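Putative lipoprotein (PDB 3QNK) probably binds glycans at the bacterial cell surface as an outer-membrane lipoprotein of the SusD family, although its own substrate is not established. Local coordinates at residues Ala3-Asp6 and Ser12-Ser15; Asp342-Asp347 and Val476-Phe481. All blocks are in the same frame, centred on the assembly; numbering follows the deposited sequence.

Contact 1: residues Ala3-Asp6 and Ser12-Ser15; sequences APLD and SFWS
Asp6 meets two aromatic side chains at once: its CB sits over the face of Phe13 while its carboxylate takes the indole N-H of Trp14. The methylene lies almost centrally above the phenyl ring, 3.6 Å from CB of Asp6 to the ring centroid of Phe13 and 12° off the normal, a CH-pi contact. At the end of the same side chain, OD2 of Asp6 accepts from NE1 of Trp14 at 2.9 Å. That bond is nearly straight (171°) and lies in the indole plane, yet it reaches the oxygen from above the carboxylate, which stands steeply to the indole plane. With CG of Asp6 held between the backbone N and the carbonyl carbon (chi1 68°), one side chain can serve both rings. At the phenyl edge, CD2 of Leu5 touches CE2 of Phe13 at 3.8 Å, the two side chains crossing at about a right angle.

Phe13 in turn lays its CD1 over the rim of one indole face. Further out, OD1 of Asp6 has a long, weak ion pair with Arg89, and Leu5 packs on Leu5 of the second subunit. The contact sits against two helices: Leu5, Phe13 and Trp14 lie against helix 17-29, Trp14 reaches Arg93 of helix 76-93 as well, and Asp6 touches the same arginine.

Contact 2: residues Asp342-Asp347 and Val476-Phe481; sequences DRYLMD and VSPTEF
Tyr344 lays its ring across the backbone of Val476-Pro478, and practically the whole contact is this one side chain. Starting at the root, CB of Tyr344 lies 3.6 Å from the carbonyl O of Ser477. The ring then spreads over the chain: CG of Tyr344 is 3.5 Å from C of Ser477, and CA of Ser477 sits above the ring centre. The ring lies almost parallel to the Ser477-Pro478 peptide, with the proline ring beside it. The two edges part company from here. On one, CD1 of Tyr344 lies 3.5 Å from the Ser477 N, and CE1 comes to 3.4 Å from the carbonyl O of Val476, which approaches obliquely. On the other, CD2 is over the Pro478 N, and both CD2 and CE2 of Tyr344 touch CD of Pro478 at 3.8 Å. At the tip, OH of Tyr344 has Val476 O as a distant neighbour at 3.9 Å. CG stands anti to the backbone N of its own residue (chi1 175°), which carries the ring out of its loop and across to the turn.

Both backbones are shaped locally. OD1 of Asp342 accepts from Tyr344 N, an Asx turn, and from Leu345 N, an Asx motif. On the other segment, OG of Ser477 accepts from Thr479 N (ST turn) and Glu480 N (ST motif), and donates to OE1 of Glu480 at 2.6 Å. His326 bridges the two sides, bonding Arg343 N and Pro478 O. The arrangement is a beta hairpin whose connection is packed by a tyrosine from a loop distant in sequence: Val476-Thr479 connect the antiparallel strands 469-475 and 480-488, and the Asx-turn loop meets them at the protein surface.

How the contacts relate
From the N terminus, contact 1 closes first and locally: five residues separate Ala3-Asp6 from Ser12-Ser15, and the short loop is complete before helix 17-29 begins. Contact 2 opens much later, in the loop between strands 339-340 and 360-361, and closes after 128 intervening residues, at the turn between strands 469-475 and 480-488. The intervening chain includes helices 391-405, 408-420 and 432-446. The two contacts are thus in series, neither nesting nor crossing. They lie on opposite sides of the chain's centre. The centres of contact 1 and contact 2 are about 58 Å apart. Contact 1 sets the N-terminal loop against helices 17-29 and 76-93; contact 2 joins a surface loop to the hairpin.

Contact 1: residues Ala3-Asp6 and Ser12-Ser15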
# COMPACT_ATOMS: atom_id res chain seq x y z
N ALA B 3 -4.07 10.84 -1.61
CA ALA B 3 -4.12 12.19 -2.13
C ALA B 3 -3.77 13.23 -1.05
O ALA B 3 -4.08 13.02 0.13
CB ALA B 3 -5.51 12.47 -2.68
N PRO B 4 -3.17 14.39 -1.43
CA PRO B 4 -2.94 15.46 -0.45
C PRO B 4 -4.27 15.97 0.12
O PRO B 4 -5.28 15.95 -0.57
CB PRO B 4 -2.23 16.55 -1.27
CG PRO B 4 -1.69 15.84 -2.47
CD PRO B 4 -2.73 14.82 -2.77
N LEU B 5 -4.26 16.41 1.40
CA LEU B 5 -5.45 16.85 2.13
C LEU B 5 -6.31 17.88 1.39
O LEU B 5 -7.53 17.79 1.45
CB LEU B 5 -5.06 17.42 3.51
CG LEU B 5 -6.20 17.54 4.53
CD1 LEU B 5 -6.45 16.22 5.22
CD2 LEU B 5 -5.91 18.63 5.52
N ASP B 6 -5.68 18.84 0.67
CA ASP B 6 -6.40 19.91 -0.05
C ASP B 6 -7.37 19.38 -1.15
O ASP B 6 -8.30 20.10 -1.51
CB ASP B 6 -5.42 20.96 -0.63
CG ASP B 6 -4.51 20.53 -1.76
OD1 ASP B 6 -4.13 19.34 -1.80
OD2 ASP B 6 -4.13 21.41 -2.58
N SER B 12 -10.43 27.14 -1.89
CA SER B 12 -10.18 28.20 -0.89
C SER B 12 -9.51 27.59 0.36
O SER B 12 -9.60 28.16 1.44
CB SER B 12 -11.48 28.90 -0.49
N PHE B 13 -8.80 26.46 0.19
CA PHE B 13 -8.15 25.71 1.28
C PHE B 13 -6.89 26.38 1.79
O PHE B 13 -6.67 26.41 3.01
CB PHE B 13 -7.81 24.30 0.79
CG PHE B 13 -6.94 23.45 1.70
CD1 PHE B 13 -5.56 23.64 1.75
CD2 PHE B 13 -7.49 22.41 2.44
CE1 PHE B 13 -4.77 22.84 2.57
CE2 PHE B 13 -6.68 21.60 3.24
CZ PHE B 13 -5.33 21.83 3.30
N TRP B 14 -6.00 26.83 0.87
CA TRP B 14 -4.69 27.38 1.24
C TRP B 14 -4.78 28.76 1.87
O TRP B 14 -3.79 29.26 2.40
CB TRP B 14 -3.72 27.34 0.05
CG TRP B 14 -3.34 25.93 -0.28
CD1 TRP B 14 -3.92 25.12 -1.21
CD2 TRP B 14 -2.42 25.10 0.45
NE1 TRP B 14 -3.40 23.85 -1.13
CE2 TRP B 14 -2.47 23.81 -0.13
CE3 TRP B 14 -1.53 25.34 1.52
CZ2 TRP B 14 -1.63 22.78 0.28
CZ3 TRP B 14 -0.72 24.31 1.95
CH2 TRP B 14 -0.77 23.04 1.33
N SER B 15 -5.99 29.34 1.89
CA SER B 15 -6.22 30.62 2.52
C SER B 15 -6.49 30.40 4.02
O SER B 15 -5.95 31.14 4.85
CB SER B 15 -7.38 31.35 1.85
OG SER B 15 -8.54 30.54 1.82

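Contact 2: residues Asp342-Asp347 and Val476-Phe481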
# COMPACT_ATOMS: atom_id res chain seq x y z
N ASP B 342 10.26 -17.22 32.36
CA ASP B 342 10.80 -18.58 32.46
C ASP B 342 11.03 -19.14 31.06
O ASP B 342 10.08 -19.39 30.31
CB ASP B 342 9.82 -19.47 33.27
CG ASP B 342 10.22 -20.92 33.54
OD1 ASP B 342 11.19 -21.40 32.92
OD2 ASP B 342 9.53 -21.59 34.36
N ARG B 343 12.30 -19.38 30.73
CA ARG B 343 12.70 -19.91 29.43
C ARG B 343 12.75 -21.43 29.42
O ARG B 343 12.84 -22.02 28.34
CB ARG B 343 14.06 -19.36 29.00
CG ARG B 343 14.10 -17.86 28.90
CD ARG B 343 13.10 -17.26 27.95
NE ARG B 343 13.37 -15.83 27.82
CZ ARG B 343 12.68 -14.98 27.08
NH1 ARG B 343 11.65 -15.41 26.36
NH2 ARG B 343 13.03 -13.71 27.02
N TYR B 344 12.69 -22.06 30.63
CA TYR B 344 12.72 -23.51 30.78
C TYR B 344 11.33 -24.10 30.54
O TYR B 344 11.19 -25.00 29.72
CB TYR B 344 13.28 -23.93 32.16
CG TYR B 344 13.21 -25.43 32.39
CD1 TYR B 344 13.72 -26.32 31.46
CD2 TYR B 344 12.63 -25.95 33.54
CE1 TYR B 344 13.64 -27.70 31.64
CE2 TYR B 344 12.54 -27.33 33.74
CZ TYR B 344 13.05 -28.20 32.79
OH TYR B 344 13.01 -29.56 32.98
N LEU B 345 10.31 -23.60 31.24
CA LEU B 345 8.95 -24.16 31.13
C LEU B 345 7.97 -23.34 30.32
O LEU B 345 7.08 -23.93 29.72
CB LEU B 345 8.33 -24.32 32.53
CG LEU B 345 9.02 -25.30 33.49
CD1 LEU B 345 8.49 -25.16 34.89
CD2 LEU B 345 8.89 -26.73 33.02
N MSE B 346 8.09 -22.01 30.36
CA MSE B 346 7.13 -21.08 29.77
C MSE B 346 7.49 -20.63 28.34
O MSE B 346 7.00 -21.25 27.42
CB MSE B 346 6.98 -19.87 30.71
CG MSE B 346 6.39 -20.21 32.09
SE MSE B 346 4.51 -20.71 32.02
CE MSE B 346 3.82 -18.99 31.58
N ASP B 347 8.28 -19.53 28.16
CA ASP B 347 8.64 -18.97 26.85
C ASP B 347 9.85 -19.68 26.29
O ASP B 347 11.00 -19.26 26.48
CB ASP B 347 8.88 -17.47 26.93
CG ASP B 347 8.65 -16.79 25.61
OD1 ASP B 347 7.48 -16.52 25.28
OD2 ASP B 347 9.65 -16.53 24.90
N VAL B 476 17.70 -26.22 29.90
CA VAL B 476 17.57 -27.67 30.09
C VAL B 476 17.07 -27.97 31.52
O VAL B 476 16.69 -29.10 31.83
CB VAL B 476 18.87 -28.45 29.72
CG1 VAL B 476 19.22 -28.24 28.25
CG2 VAL B 476 20.03 -28.06 30.62
N SER B 477 17.04 -26.94 32.38
CA SER B 477 16.56 -27.04 33.75
C SER B 477 16.17 -25.64 34.20
O SER B 477 16.49 -24.70 33.48
CB SER B 477 17.63 -27.65 34.66
OG SER B 477 18.50 -26.66 35.16
N PRO B 478 15.54 -25.43 35.39
CA PRO B 478 15.23 -24.05 35.81
C PRO B 478 16.46 -23.16 36.01
O PRO B 478 16.32 -21.94 36.05
CB PRO B 478 14.54 -24.25 37.17
CG PRO B 478 14.04 -25.59 37.14
CD PRO B 478 15.05 -26.40 36.38
N THR B 479 17.65 -23.77 36.12
CA THR B 479 18.89 -23.08 36.43
C THR B 479 19.98 -23.24 35.33
O THR B 479 20.91 -22.44 35.29
CB THR B 479 19.36 -23.61 37.81
OG1 THR B 479 20.42 -22.81 38.32
CG2 THR B 479 19.76 -25.08 37.79
N GLU B 480 19.84 -24.23 34.44
CA GLU B 480 20.85 -24.54 33.43
C GLU B 480 20.39 -24.39 32.02
O GLU B 480 19.24 -24.71 31.68
CB GLU B 480 21.35 -25.97 33.59
CG GLU B 480 21.95 -26.27 34.94
CD GLU B 480 21.79 -27.73 35.32
OE1 GLU B 480 20.64 -28.21 35.35
OE2 GLU B 480 22.82 -28.39 35.58
N PHE B 481 21.36 -24.04 31.15
CA PHE B 481 21.20 -23.79 29.73
C PHE B 481 22.41 -24.25 28.92
O PHE B 481 23.49 -24.47 29.47
CB PHE B 481 20.96 -22.29 29.49
CG PHE B 481 22.15 -21.41 29.77
CD1 PHE B 481 22.39 -20.92 31.05
CD2 PHE B 481 23.03 -21.06 28.75
CE1 PHE B 481 23.52 -20.14 31.32
CE2 PHE B 481 24.16 -20.27 29.02
CZ PHE B 481 24.39 -19.81 30.30